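Local coordinates for cysteine desulfurase (Stenotrophomonas maltophilia, PDB 6WCI), which probably removes sulfur or selenium from L-cysteine and related amino acids to give L-alanine, using pyridoxal 5'-phosphate as cofactor, at residues R38-K43 and L370-G375; P44-D49 and I411-T416; R104-V109 and D288-F293. All coordinates share one frame; numbering follows the deposited sequence.

Contacts 1 and 2 are neighbours, their centres about 9 Å apart, and both belong to the six-stranded mixed sheet and its helices; G375 of contact 1 is paired with V46 of contact 2. Both reach the second subunit, contact 1 through D372 and its neighbours, contact 2 through D49 and L45. Contact 1 is partly buried and mixes weak polar and long ionic links with apolar touches. In contact 2 a buried aromatic pair joins the strand to helix 408-422, with an arginine and a water toward the surface. Contact 3, across the chain's centre, has its centre about 44 Å from that of contact 1 and 41 Å from that of contact 2; it is a buried join of apolar side chains and backbone carbonyls.

Contact 1. Residues R38-K43 and L370-G375; sequences REVHGK and LLDLEG
H41 has CG anti to its own carbonyl carbon (chi1 -59°) and D372 has CG anti to its backbone N (chi1 172°), which sets the two CG atoms facing each other across the contact. The imidazole and carboxylate planes are 82° apart. H41 CE1 comes to 3.1 Å from D372 OD2, which sits at the ring's edge, while H41 ND1 makes a weak, bent hydrogen bond of 3.4 Å to D372 O. One face of the imidazole carries a CH-pi contact, with L373 CD2 4.2 Å from the H41 ring centroid. The histidine stands on the type I' turn V40-K43 of a beta hairpin, and this hairpin meets the C-terminal end of helix 364-373. There G375, with positive phi, closes a Schellman motif, and its CA lies 4.2 Å from V40 CB. K43 runs past the carbonyls of L373 and E374, its aliphatic CD 3.4 Å from L373 O. The K43 and E374 side chains run alongside one another in the same direction, and a long salt bridge of 3.9 Å links K43 NZ to E374 OE1. D372 OD1, 4.0 Å from V40 CG1, accepts a hydrogen bond from A81 N of the second subunit, which also packs on V40 and H41.

Contact 2. Residues P44-D49 and I411-T416; sequences PLVYFD and IERFMT
The backbones of P44-D49 and the facing helix stay well apart, with V46 CA 7.6 Å from F414 CA, and side chains bridge the gap. P44 to Y47 is extended; from this segment P44, V46 and F48 start toward the helix, as R413 and F414 start toward the strand, while I411 starts away from it. At the inner end F48 and F414 form an oblique aromatic pair, with planes 33° apart and centroids separated by 5.3 Å. The nearest atoms are F48 CD2 and F414 CD2, 3.3 Å apart, and F48 CE2 also reaches CB and CG of F414. F414 holds CG anti to its backbone N (chi1 173°), which places the root of its ring against F48. The far tip of F48, CZ, approaches the helix backbone 4.0 Å from I411 N, which lies near the plane of the F48 ring, while V46 CG1 lies over one face of that ring, toward the rim.

This is a helix laid against a sheet: strand 43-47 belongs to the six-stranded sheet of the smaller domain in this fold-type I, pyridoxal-phosphate-dependent enzyme, and helix 408-422 packs upon it. V376 and V378 of the adjacent strand touch F414, whose ring also meets that of F332.

Toward the outer end the chemistry turns polar. The R413 chain bends at chi3, and its guanidinium has P44 CG over one face and V46 CG2 at its edge. A water in the guanidinium plane accepts from R413 NH2 at 2.8 Å and donates to P44 O at 2.9 Å, tying the strand to the helix. R413 NE, by contrast, is buried here without a partner in the model, 4.5 Å from V46 CG2.

Contact 3. Residues R104-V109 and D288-F293; sequences RPSDLV and DAPHKF
P290 presses its ring onto the backbone carbonyls of S106 and L108, so that the ring's own approach is one of carbon to oxygen. Its CD lies 3.3 Å from S106 O, and its CB lies 3.5 Å from L108 O, while CG reaches both oxygens at slightly greater range. The peptide bond before P290 is cis, and the backbone turns sharply here, with A289 also directed at the opposite segment. Beside the proline, V109 divides its two methyls between neighbours. CG1, anti to the backbone N (chi1 -180°), rests 3.7 Å from F293 CB; CG2 comes to 4.1 Å from P290 CB, V109 and P290 running antiparallel as they pass. V109 CG2 also lies obliquely to the F293 ring. Within its own segment, the F293 ring has K292 CG 4.0 Å above its centre.

The join lies at the margin of the large domain, where the chain leaves helix 81-101, makes a short 3-10 turn at P105-S106 and enters strand 108-111, an outermost strand of the seven-stranded sheet. The loop before helix 300-316 is thereby packed against the beginning of that strand. Arginines satisfy two of the carbonyls involved: R94 NH1 donates to L108 O, and R260 NH2 to A289 O. Helix 260-265 completes the apolar surroundings through L263, which touches V109, A289 and F293.

Contact 1. Residues R38-K43 and L370-G375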
ATOM      1  N   ARG B  38      11.939 -23.472 -10.760  1.00 36.14           N
ATOM      2  CA  ARG B  38      10.720 -24.111 -11.236  1.00 46.48           C
ATOM      3  C   ARG B  38      10.725 -24.300 -12.751  1.00 49.36           C
ATOM      4  O   ARG B  38      11.506 -23.691 -13.488  1.00 42.50           O
ATOM      5  CB  ARG B  38       9.486 -23.304 -10.856  1.00 37.58           C
ATOM      6  CG  ARG B  38       9.377 -21.959 -11.573  1.00 40.72           C
ATOM      7  CD  ARG B  38       7.942 -21.448 -11.549  1.00 42.61           C
ATOM      8  NE  ARG B  38       7.075 -22.248 -12.413  1.00 43.31           N
ATOM      9  CZ  ARG B  38       5.765 -22.065 -12.518  1.00 44.68           C
ATOM     10  NH1 ARG B  38       5.170 -21.117 -11.792  1.00 37.57           N
ATOM     11  NH2 ARG B  38       5.047 -22.825 -13.342  1.00 39.73           N
ATOM     12  N   GLU B  39       9.806 -25.141 -13.208  1.00 40.77           N
ATOM     13  CA  GLU B  39       9.607 -25.413 -14.615  1.00 49.13           C
ATOM     14  C   GLU B  39       8.343 -24.729 -15.116  1.00 43.55           C
ATOM     15  O   GLU B  39       7.416 -24.443 -14.357  1.00 42.16           O
ATOM     16  CB  GLU B  39       9.502 -26.917 -14.874  1.00 50.62           C
ATOM     17  CG  GLU B  39      10.621 -27.712 -14.258  1.00 45.37           C
ATOM     18  CD  GLU B  39      10.691 -29.107 -14.828  1.00 62.84           C
ATOM     19  OE1 GLU B  39      10.063 -30.032 -14.269  1.00 65.52           O
ATOM     20  OE2 GLU B  39      11.367 -29.267 -15.855  1.00 65.85           O
ATOM     21  N   VAL B  40       8.304 -24.511 -16.430  1.00 47.69           N
ATOM     22  CA  VAL B  40       7.136 -23.957 -17.101  1.00 49.01           C
ATOM     23  C   VAL B  40       6.885 -24.808 -18.331  1.00 53.25           C
ATOM     24  O   VAL B  40       7.770 -24.940 -19.186  1.00 53.73           O
ATOM     25  CB  VAL B  40       7.333 -22.483 -17.487  1.00 50.51           C
ATOM     26  CG1 VAL B  40       6.150 -21.997 -18.294  1.00 53.23           C
ATOM     27  CG2 VAL B  40       7.523 -21.624 -16.242  1.00 43.04           C
ATOM     28  N   HIS B  41       5.691 -25.389 -18.419  1.00 57.39           N
ATOM     29  CA  HIS B  41       5.349 -26.308 -19.506  1.00 54.85           C
ATOM     30  C   HIS B  41       6.388 -27.417 -19.638  1.00 55.92           C
ATOM     31  O   HIS B  41       6.737 -27.847 -20.743  1.00 58.92           O
ATOM     32  CB  HIS B  41       5.187 -25.560 -20.829  1.00 56.96           C
ATOM     33  CG  HIS B  41       4.126 -24.510 -20.799  1.00 63.58           C
ATOM     34  ND1 HIS B  41       4.414 -23.163 -20.779  1.00 63.13           N
ATOM     35  CD2 HIS B  41       2.777 -24.609 -20.761  1.00 64.67           C
ATOM     36  CE1 HIS B  41       3.288 -22.476 -20.739  1.00 61.05           C
ATOM     37  NE2 HIS B  41       2.280 -23.329 -20.730  1.00 65.64           N
ATOM     38  N   GLY B  42       6.898 -27.880 -18.499  1.00 53.95           N
ATOM     39  CA  GLY B  42       7.879 -28.946 -18.531  1.00 66.73           C
ATOM     40  C   GLY B  42       9.243 -28.547 -19.039  1.00 66.57           C
ATOM     41  O   GLY B  42      10.110 -29.409 -19.187  1.00 64.20           O
ATOM     42  N   LYS B  43       9.460 -27.271 -19.318  1.00 66.68           N
ATOM     43  CA  LYS B  43      10.756 -26.737 -19.685  1.00 53.94           C
ATOM     44  C   LYS B  43      11.287 -25.865 -18.556  1.00 50.77           C
ATOM     45  O   LYS B  43      10.517 -25.382 -17.722  1.00 48.68           O
ATOM     46  CB  LYS B  43      10.641 -25.922 -20.976  1.00 55.70           C
ATOM     47  CG  LYS B  43      10.280 -26.780 -22.184  1.00 67.10           C
ATOM     48  CD  LYS B  43       9.827 -25.944 -23.363  1.00 65.76           C
ATOM     49  CE  LYS B  43       9.778 -26.766 -24.635  1.00 69.23           C
ATOM     50  NZ  LYS B  43      11.148 -27.137 -25.101  1.00 69.53           N
ATOM     51  N   LEU B 370       4.534 -17.533 -27.930  1.00 63.67           N
ATOM     52  CA  LEU B 370       5.287 -18.729 -28.277  1.00 69.39           C
ATOM     53  C   LEU B 370       6.564 -18.868 -27.461  1.00 67.47           C
ATOM     54  O   LEU B 370       6.997 -19.994 -27.190  1.00 64.08           O
ATOM     55  CB  LEU B 370       5.623 -18.720 -29.772  1.00 68.24           C
ATOM     56  CG  LEU B 370       4.385 -18.710 -30.660  1.00 69.67           C
ATOM     57  CD1 LEU B 370       4.767 -18.526 -32.124  1.00 80.75           C
ATOM     58  CD2 LEU B 370       3.604 -20.001 -30.460  1.00 69.57           C
ATOM     59  N   LEU B 371       7.202 -17.754 -27.091  1.00 63.08           N
ATOM     60  CA  LEU B 371       8.390 -17.867 -26.255  1.00 62.02           C
ATOM     61  C   LEU B 371       8.038 -18.488 -24.909  1.00 66.74           C
ATOM     62  O   LEU B 371       8.789 -19.322 -24.386  1.00 59.23           O
ATOM     63  CB  LEU B 371       9.057 -16.505 -26.072  1.00 61.49           C
ATOM     64  CG  LEU B 371       9.914 -15.995 -27.231  1.00 66.01           C
ATOM     65  CD1 LEU B 371      10.410 -14.583 -26.979  1.00 63.31           C
ATOM     66  CD2 LEU B 371      11.083 -16.943 -27.495  1.00 70.58           C
ATOM     67  N   ASP B 372       6.876 -18.123 -24.353  1.00 62.67           N
ATOM     68  CA  ASP B 372       6.424 -18.726 -23.101  1.00 56.78           C
ATOM     69  C   ASP B 372       6.279 -20.235 -23.230  1.00 56.36           C
ATOM     70  O   ASP B 372       6.596 -20.977 -22.294  1.00 59.87           O
ATOM     71  CB  ASP B 372       5.102 -18.111 -22.658  1.00 57.17           C
ATOM     72  CG  ASP B 372       4.498 -18.842 -21.474  1.00 58.64           C
ATOM     73  OD1 ASP B 372       5.023 -18.695 -20.346  1.00 50.01           O
ATOM     74  OD2 ASP B 372       3.511 -19.580 -21.684  1.00 58.38           O
ATOM     75  N   LEU B 373       5.806 -20.714 -24.385  1.00 61.16           N
ATOM     76  CA  LEU B 373       5.697 -22.158 -24.584  1.00 63.70           C
ATOM     77  C   LEU B 373       7.056 -22.837 -24.567  1.00 60.30           C
ATOM     78  O   LEU B 373       7.129 -24.054 -24.364  1.00 70.07           O
ATOM     79  CB  LEU B 373       4.969 -22.462 -25.891  1.00 61.90           C
ATOM     80  CG  LEU B 373       3.496 -22.050 -25.928  1.00 68.62           C
ATOM     81  CD1 LEU B 373       2.875 -22.359 -27.281  1.00 69.13           C
ATOM     82  CD2 LEU B 373       2.717 -22.727 -24.804  1.00 65.98           C
ATOM     83  N   GLU B 374       8.131 -22.083 -24.771  1.00 64.13           N
ATOM     84  CA  GLU B 374       9.484 -22.584 -24.582  1.00 61.30           C
ATOM     85  C   GLU B 374       9.999 -22.342 -23.164  1.00 61.90           C
ATOM     86  O   GLU B 374      11.158 -22.654 -22.873  1.00 61.60           O
ATOM     87  CB  GLU B 374      10.422 -21.943 -25.608  1.00 63.42           C
ATOM     88  CG  GLU B 374       9.966 -22.121 -27.060  1.00 70.23           C
ATOM     89  CD  GLU B 374      10.024 -23.569 -27.528  1.00 72.58           C
ATOM     90  OE1 GLU B 374      11.144 -24.120 -27.623  1.00 76.21           O
ATOM     91  OE2 GLU B 374       8.953 -24.158 -27.793  1.00 71.10           O
ATOM     92  N   GLY B 375       9.162 -21.814 -22.274  1.00 56.58           N
ATOM     93  CA  GLY B 375       9.574 -21.497 -20.924  1.00 54.26           C
ATOM     94  C   GLY B 375      10.121 -20.101 -20.736  1.00 58.32           C
ATOM     95  O   GLY B 375      10.433 -19.725 -19.598  1.00 51.68           O
TER

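Contact 2. Residues P44-D49 and I411-T416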
ATOM      1  N   PRO B  44      12.603 -25.672 -18.474  1.00 50.55           N
ATOM      2  CA  PRO B  44      13.140 -24.758 -17.459  1.00 47.93           C
ATOM      3  C   PRO B  44      12.599 -23.346 -17.653  1.00 52.50           C
ATOM      4  O   PRO B  44      12.353 -22.910 -18.775  1.00 48.63           O
ATOM      5  CB  PRO B  44      14.653 -24.815 -17.692  1.00 56.53           C
ATOM      6  CG  PRO B  44      14.884 -26.195 -18.321  1.00 51.46           C
ATOM      7  CD  PRO B  44      13.656 -26.455 -19.151  1.00 56.21           C
ATOM      8  N   LEU B  45      12.386 -22.639 -16.541  1.00 44.37           N
ATOM      9  CA  LEU B  45      11.948 -21.251 -16.614  1.00 45.25           C
ATOM     10  C   LEU B  45      13.117 -20.335 -16.953  1.00 46.50           C
ATOM     11  O   LEU B  45      14.183 -20.420 -16.339  1.00 50.55           O
ATOM     12  CB  LEU B  45      11.319 -20.810 -15.293  1.00 40.82           C
ATOM     13  CG  LEU B  45      11.056 -19.309 -15.202  1.00 39.86           C
ATOM     14  CD1 LEU B  45      10.045 -18.883 -16.240  1.00 41.33           C
ATOM     15  CD2 LEU B  45      10.580 -18.943 -13.777  1.00 38.10           C
ATOM     16  N   VAL B  46      12.913 -19.452 -17.922  1.00 49.62           N
ATOM     17  CA  VAL B  46      13.874 -18.408 -18.255  1.00 45.77           C
ATOM     18  C   VAL B  46      13.131 -17.091 -18.085  1.00 46.64           C
ATOM     19  O   VAL B  46      12.378 -16.674 -18.974  1.00 50.84           O
ATOM     20  CB  VAL B  46      14.438 -18.555 -19.673  1.00 55.16           C
ATOM     21  CG1 VAL B  46      15.370 -17.403 -19.985  1.00 49.54           C
ATOM     22  CG2 VAL B  46      15.165 -19.890 -19.832  1.00 54.95           C
ATOM     23  N   TYR B  47      13.333 -16.434 -16.942  1.00 48.04           N
ATOM     24  CA  TYR B  47      12.548 -15.259 -16.573  1.00 44.68           C
ATOM     25  C   TYR B  47      13.261 -14.008 -17.073  1.00 46.02           C
ATOM     26  O   TYR B  47      14.172 -13.491 -16.425  1.00 47.91           O
ATOM     27  CB  TYR B  47      12.323 -15.205 -15.066  1.00 39.10           C
ATOM     28  CG  TYR B  47      11.399 -14.077 -14.659  1.00 41.78           C
ATOM     29  CD1 TYR B  47      10.023 -14.208 -14.776  1.00 44.12           C
ATOM     30  CD2 TYR B  47      11.903 -12.871 -14.183  1.00 41.41           C
ATOM     31  CE1 TYR B  47       9.169 -13.177 -14.414  1.00 39.30           C
ATOM     32  CE2 TYR B  47      11.047 -11.826 -13.805  1.00 37.06           C
ATOM     33  CZ  TYR B  47       9.686 -11.993 -13.933  1.00 36.84           C
ATOM     34  OH  TYR B  47       8.821 -10.969 -13.598  1.00 40.59           O
ATOM     35  N   PHE B  48      12.844 -13.520 -18.231  1.00 44.99           N
ATOM     36  CA  PHE B  48      13.409 -12.317 -18.837  1.00 51.01           C
ATOM     37  C   PHE B  48      12.392 -11.181 -18.793  1.00 50.55           C
ATOM     38  O   PHE B  48      12.310 -10.363 -19.712  1.00 48.65           O
ATOM     39  CB  PHE B  48      13.866 -12.580 -20.272  1.00 51.49           C
ATOM     40  CG  PHE B  48      15.203 -13.310 -20.385  1.00 54.85           C
ATOM     41  CD1 PHE B  48      15.896 -13.733 -19.258  1.00 54.23           C
ATOM     42  CD2 PHE B  48      15.759 -13.559 -21.629  1.00 53.76           C
ATOM     43  CE1 PHE B  48      17.118 -14.398 -19.382  1.00 56.88           C
ATOM     44  CE2 PHE B  48      16.977 -14.216 -21.760  1.00 54.11           C
ATOM     45  CZ  PHE B  48      17.656 -14.637 -20.637  1.00 57.04           C
ATOM     46  N   ASP B  49      11.594 -11.127 -17.718  1.00 44.22           N
ATOM     47  CA  ASP B  49      10.599 -10.072 -17.529  1.00 45.82           C
ATOM     48  C   ASP B  49      10.837  -9.325 -16.217  1.00 47.26           C
ATOM     49  O   ASP B  49       9.899  -8.956 -15.508  1.00 42.96           O
ATOM     50  CB  ASP B  49       9.182 -10.642 -17.575  1.00 44.29           C
ATOM     51  CG  ASP B  49       8.137  -9.575 -17.837  1.00 47.79           C
ATOM     52  OD1 ASP B  49       8.502  -8.541 -18.424  1.00 47.67           O
ATOM     53  OD2 ASP B  49       6.960  -9.751 -17.434  1.00 48.18           O
ATOM     54  N   ILE B 411      20.832 -16.844 -21.692  1.00 62.06           N
ATOM     55  CA  ILE B 411      20.883 -16.020 -22.903  1.00 72.25           C
ATOM     56  C   ILE B 411      20.954 -16.905 -24.141  1.00 66.50           C
ATOM     57  O   ILE B 411      20.220 -16.703 -25.115  1.00 67.54           O
ATOM     58  CB  ILE B 411      22.071 -15.041 -22.847  1.00 67.96           C
ATOM     59  CG1 ILE B 411      21.830 -13.955 -21.796  1.00 62.37           C
ATOM     60  CG2 ILE B 411      22.309 -14.393 -24.224  1.00 67.24           C
ATOM     61  CD1 ILE B 411      23.057 -13.134 -21.466  1.00 62.84           C
ATOM     62  N   GLU B 412      21.821 -17.921 -24.109  1.00 67.75           N
ATOM     63  CA  GLU B 412      21.960 -18.795 -25.272  0.62 70.08           C
ATOM     64  C   GLU B 412      20.701 -19.630 -25.483  1.00 70.24           C
ATOM     65  O   GLU B 412      20.228 -19.764 -26.617  1.00 71.32           O
ATOM     66  CB  GLU B 412      23.191 -19.690 -25.125  0.62 71.30           C
ATOM     67  CG  GLU B 412      24.526 -18.941 -25.145  0.62 75.17           C
ATOM     68  CD  GLU B 412      24.827 -18.274 -26.489  0.62 82.51           C
ATOM     69  OE1 GLU B 412      25.620 -17.310 -26.513  0.62 82.89           O
ATOM     70  OE2 GLU B 412      24.274 -18.710 -27.520  0.62 93.91           O
ATOM     71  N   ARG B 413      20.132 -20.176 -24.399  1.00 67.39           N
ATOM     72  CA  ARG B 413      18.856 -20.886 -24.491  1.00 66.63           C
ATOM     73  C   ARG B 413      17.767 -19.993 -25.074  1.00 66.99           C
ATOM     74  O   ARG B 413      16.899 -20.462 -25.818  1.00 67.36           O
ATOM     75  CB  ARG B 413      18.426 -21.385 -23.110  1.00 63.99           C
ATOM     76  CG  ARG B 413      19.350 -22.405 -22.468  1.00 81.96           C
ATOM     77  CD  ARG B 413      18.710 -22.984 -21.209  1.00 82.44           C
ATOM     78  NE  ARG B 413      17.343 -23.431 -21.470  1.00 81.08           N
ATOM     79  CZ  ARG B 413      17.038 -24.600 -22.022  1.00 75.56           C
ATOM     80  NH1 ARG B 413      18.002 -25.441 -22.357  1.00 76.40           N
ATOM     81  NH2 ARG B 413      15.770 -24.929 -22.236  1.00 72.23           N
ATOM     82  N   PHE B 414      17.783 -18.706 -24.717  1.00 67.62           N
ATOM     83  CA  PHE B 414      16.799 -17.764 -25.239  1.00 65.26           C
ATOM     84  C   PHE B 414      16.904 -17.647 -26.759  1.00 68.15           C
ATOM     85  O   PHE B 414      15.899 -17.726 -27.475  1.00 68.80           O
ATOM     86  CB  PHE B 414      17.001 -16.400 -24.570  1.00 64.73           C
ATOM     87  CG  PHE B 414      16.148 -15.298 -25.141  1.00 70.45           C
ATOM     88  CD1 PHE B 414      16.542 -14.605 -26.281  1.00 71.43           C
ATOM     89  CD2 PHE B 414      14.961 -14.938 -24.522  1.00 67.73           C
ATOM     90  CE1 PHE B 414      15.757 -13.592 -26.795  1.00 75.34           C
ATOM     91  CE2 PHE B 414      14.173 -13.926 -25.028  1.00 61.73           C
ATOM     92  CZ  PHE B 414      14.568 -13.249 -26.163  1.00 71.71           C
ATOM     93  N   MET B 415      18.115 -17.432 -27.267  1.00 70.00           N
ATOM     94  CA  MET B 415      18.281 -17.223 -28.700  1.00 72.84           C
ATOM     95  C   MET B 415      17.865 -18.449 -29.496  1.00 80.61           C
ATOM     96  O   MET B 415      17.353 -18.321 -30.614  1.00 76.26           O
ATOM     97  CB  MET B 415      19.727 -16.853 -29.000  1.00 79.58           C
ATOM     98  CG  MET B 415      20.208 -15.704 -28.159  1.00 72.97           C
ATOM     99  SD  MET B 415      19.513 -14.140 -28.730  1.00 73.04           S
ATOM    100  CE  MET B 415      19.946 -13.051 -27.373  1.00 78.19           C
ATOM    101  N   THR B 416      18.070 -19.642 -28.933  1.00 73.92           N
ATOM    102  CA  THR B 416      17.603 -20.860 -29.585  1.00 77.45           C
ATOM    103  C   THR B 416      16.082 -20.910 -29.619  1.00 74.92           C
ATOM    104  O   THR B 416      15.487 -21.325 -30.622  1.00 76.00           O
ATOM    105  CB  THR B 416      18.182 -22.081 -28.867  1.00 79.25           C
ATOM    106  OG1 THR B 416      19.575 -22.206 -29.194  1.00 76.56           O
ATOM    107  CG2 THR B 416      17.443 -23.354 -29.261  1.00 81.87           C
TER
HETATM  108  O   HOH W   1      13.713 -23.360 -21.240  1.00 46.77           O

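Contact 3. Residues R104-V109 and D288-F293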
ATOM      1  N   ARG B 104      19.215  10.720   4.071  1.00 47.49           N
ATOM      2  CA  ARG B 104      18.833  10.575   5.470  1.00 43.80           C
ATOM      3  C   ARG B 104      17.456   9.929   5.564  1.00 43.39           C
ATOM      4  O   ARG B 104      16.573  10.217   4.749  1.00 41.09           O
ATOM      5  CB  ARG B 104      18.838  11.927   6.184  1.00 43.68           C
ATOM      6  CG  ARG B 104      20.201  12.601   6.172  1.00 50.33           C
ATOM      7  CD  ARG B 104      20.227  13.828   7.049  1.00 56.86           C
ATOM      8  NE  ARG B 104      19.789  13.531   8.410  1.00 63.02           N
ATOM      9  CZ  ARG B 104      19.984  14.339   9.450  1.00 64.83           C
ATOM     10  NH1 ARG B 104      19.547  13.988  10.657  1.00 62.53           N
ATOM     11  NH2 ARG B 104      20.624  15.491   9.287  1.00 60.98           N
ATOM     12  N   PRO B 105      17.258   9.023   6.527  1.00 42.41           N
ATOM     13  CA  PRO B 105      15.952   8.359   6.634  1.00 37.46           C
ATOM     14  C   PRO B 105      14.831   9.321   6.985  1.00 33.98           C
ATOM     15  O   PRO B 105      13.675   9.076   6.618  1.00 36.09           O
ATOM     16  CB  PRO B 105      16.184   7.307   7.724  1.00 35.17           C
ATOM     17  CG  PRO B 105      17.370   7.791   8.494  1.00 38.26           C
ATOM     18  CD  PRO B 105      18.221   8.553   7.537  1.00 37.94           C
ATOM     19  N   SER B 106      15.146  10.424   7.665  1.00 36.16           N
ATOM     20  CA  SER B 106      14.143  11.433   7.992  1.00 40.64           C
ATOM     21  C   SER B 106      13.528  12.073   6.753  1.00 39.13           C
ATOM     22  O   SER B 106      12.424  12.625   6.834  1.00 35.44           O
ATOM     23  CB  SER B 106      14.773  12.512   8.876  1.00 47.51           C
ATOM     24  OG  SER B 106      13.814  13.099   9.730  1.00 59.87           O
ATOM     25  N   ASP B 107      14.221  12.031   5.613  1.00 35.37           N
ATOM     26  CA  ASP B 107      13.731  12.604   4.370  1.00 32.56           C
ATOM     27  C   ASP B 107      13.183  11.556   3.414  1.00 38.15           C
ATOM     28  O   ASP B 107      13.000  11.848   2.227  1.00 35.94           O
ATOM     29  CB  ASP B 107      14.842  13.392   3.671  1.00 37.42           C
ATOM     30  CG  ASP B 107      15.481  14.441   4.568  1.00 48.21           C
ATOM     31  OD1 ASP B 107      14.829  14.888   5.544  1.00 48.93           O
ATOM     32  OD2 ASP B 107      16.638  14.822   4.287  1.00 47.65           O
ATOM     33  N   LEU B 108      12.925  10.346   3.894  1.00 35.63           N
ATOM     34  CA  LEU B 108      12.506   9.232   3.051  1.00 33.12           C
ATOM     35  C   LEU B 108      11.105   8.804   3.470  1.00 36.24           C
ATOM     36  O   LEU B 108      10.911   8.272   4.572  1.00 34.75           O
ATOM     37  CB  LEU B 108      13.496   8.074   3.164  1.00 27.88           C
ATOM     38  CG  LEU B 108      13.396   6.937   2.158  1.00 31.37           C
ATOM     39  CD1 LEU B 108      13.668   7.442   0.736  1.00 29.36           C
ATOM     40  CD2 LEU B 108      14.371   5.836   2.544  1.00 30.85           C
ATOM     41  N   VAL B 109      10.140   9.030   2.590  1.00 31.94           N
ATOM     42  CA  VAL B 109       8.749   8.680   2.838  1.00 28.54           C
ATOM     43  C   VAL B 109       8.481   7.308   2.239  1.00 33.00           C
ATOM     44  O   VAL B 109       8.719   7.090   1.047  1.00 29.03           O
ATOM     45  CB  VAL B 109       7.808   9.737   2.236  1.00 35.86           C
ATOM     46  CG1 VAL B 109       6.353   9.374   2.504  1.00 36.73           C
ATOM     47  CG2 VAL B 109       8.142  11.131   2.787  1.00 31.34           C
ATOM     48  N   ASP B 288       5.744  15.828  11.905  1.00 37.69           N
ATOM     49  CA  ASP B 288       6.737  16.236  10.923  0.52 42.68           C
ATOM     50  C   ASP B 288       6.991  15.112   9.926  1.00 39.37           C
ATOM     51  O   ASP B 288       6.596  13.959  10.134  1.00 41.60           O
ATOM     52  CB  ASP B 288       8.055  16.608  11.599  0.52 45.89           C
ATOM     53  CG  ASP B 288       7.961  17.881  12.396  0.52 46.31           C
ATOM     54  OD1 ASP B 288       7.126  18.735  12.046  0.52 46.21           O
ATOM     55  OD2 ASP B 288       8.733  18.028  13.364  0.52 49.63           O
ATOM     56  N   ALA B 289       7.697  15.446   8.851  1.00 36.46           N
ATOM     57  CA  ALA B 289       8.153  14.438   7.920  1.00 25.79           C
ATOM     58  C   ALA B 289       9.136  13.504   8.626  1.00 29.32           C
ATOM     59  O   ALA B 289       9.891  13.933   9.505  1.00 31.83           O
ATOM     60  CB  ALA B 289       8.834  15.099   6.714  1.00 26.71           C
ATOM     61  N   PRO B 290       9.178  12.222   8.236  1.00 29.07           N
ATOM     62  CA  PRO B 290       8.394  11.660   7.128  1.00 28.17           C
ATOM     63  C   PRO B 290       6.982  11.177   7.499  1.00 31.36           C
ATOM     64  O   PRO B 290       6.164  10.998   6.596  1.00 30.14           O
ATOM     65  CB  PRO B 290       9.251  10.471   6.677  1.00 32.55           C
ATOM     66  CG  PRO B 290       9.893   9.984   7.953  1.00 27.62           C
ATOM     67  CD  PRO B 290      10.169  11.261   8.759  1.00 32.81           C
ATOM     68  N   HIS B 291       6.716  10.935   8.790  1.00 31.76           N
ATOM     69  CA  HIS B 291       5.429  10.359   9.192  1.00 32.61           C
ATOM     70  C   HIS B 291       4.253  11.255   8.823  1.00 31.72           C
ATOM     71  O   HIS B 291       3.138  10.751   8.653  1.00 26.39           O
ATOM     72  CB  HIS B 291       5.421  10.080  10.692  1.00 36.36           C
ATOM     73  CG  HIS B 291       6.363   8.993  11.092  1.00 44.54           C
ATOM     74  ND1 HIS B 291       7.614   9.246  11.610  1.00 49.82           N
ATOM     75  CD2 HIS B 291       6.250   7.647  11.014  1.00 42.83           C
ATOM     76  CE1 HIS B 291       8.226   8.099  11.848  1.00 46.81           C
ATOM     77  NE2 HIS B 291       7.420   7.116  11.495  1.00 45.38           N
ATOM     78  N   LYS B 292       4.489  12.561   8.698  1.00 23.99           N
ATOM     79  CA  LYS B 292       3.547  13.516   8.129  1.00 29.52           C
ATOM     80  C   LYS B 292       2.862  12.984   6.874  1.00 33.71           C
ATOM     81  O   LYS B 292       1.691  13.289   6.624  1.00 27.85           O
ATOM     82  CB  LYS B 292       4.298  14.820   7.824  1.00 29.97           C
ATOM     83  CG  LYS B 292       3.482  15.950   7.225  1.00 34.12           C
ATOM     84  CD  LYS B 292       4.394  17.150   6.977  1.00 32.69           C
ATOM     85  CE  LYS B 292       3.666  18.298   6.306  1.00 29.69           C
ATOM     86  NZ  LYS B 292       4.587  19.442   6.122  1.00 34.05           N
ATOM     87  N   PHE B 293       3.584  12.187   6.077  1.00 33.64           N
ATOM     88  CA  PHE B 293       3.094  11.708   4.791  1.00 27.28           C
ATOM     89  C   PHE B 293       2.815  10.206   4.784  1.00 28.94           C
ATOM     90  O   PHE B 293       2.566   9.643   3.713  1.00 29.00           O
ATOM     91  CB  PHE B 293       4.078  12.086   3.666  1.00 28.69           C
ATOM     92  CG  PHE B 293       4.266  13.575   3.507  1.00 28.84           C
ATOM     93  CD1 PHE B 293       3.265  14.361   2.942  1.00 26.46           C
ATOM     94  CD2 PHE B 293       5.427  14.191   3.948  1.00 26.08           C
ATOM     95  CE1 PHE B 293       3.428  15.755   2.809  1.00 32.08           C
ATOM     96  CE2 PHE B 293       5.609  15.573   3.818  1.00 24.55           C
ATOM     97  CZ  PHE B 293       4.598  16.361   3.249  1.00 27.83           C
TER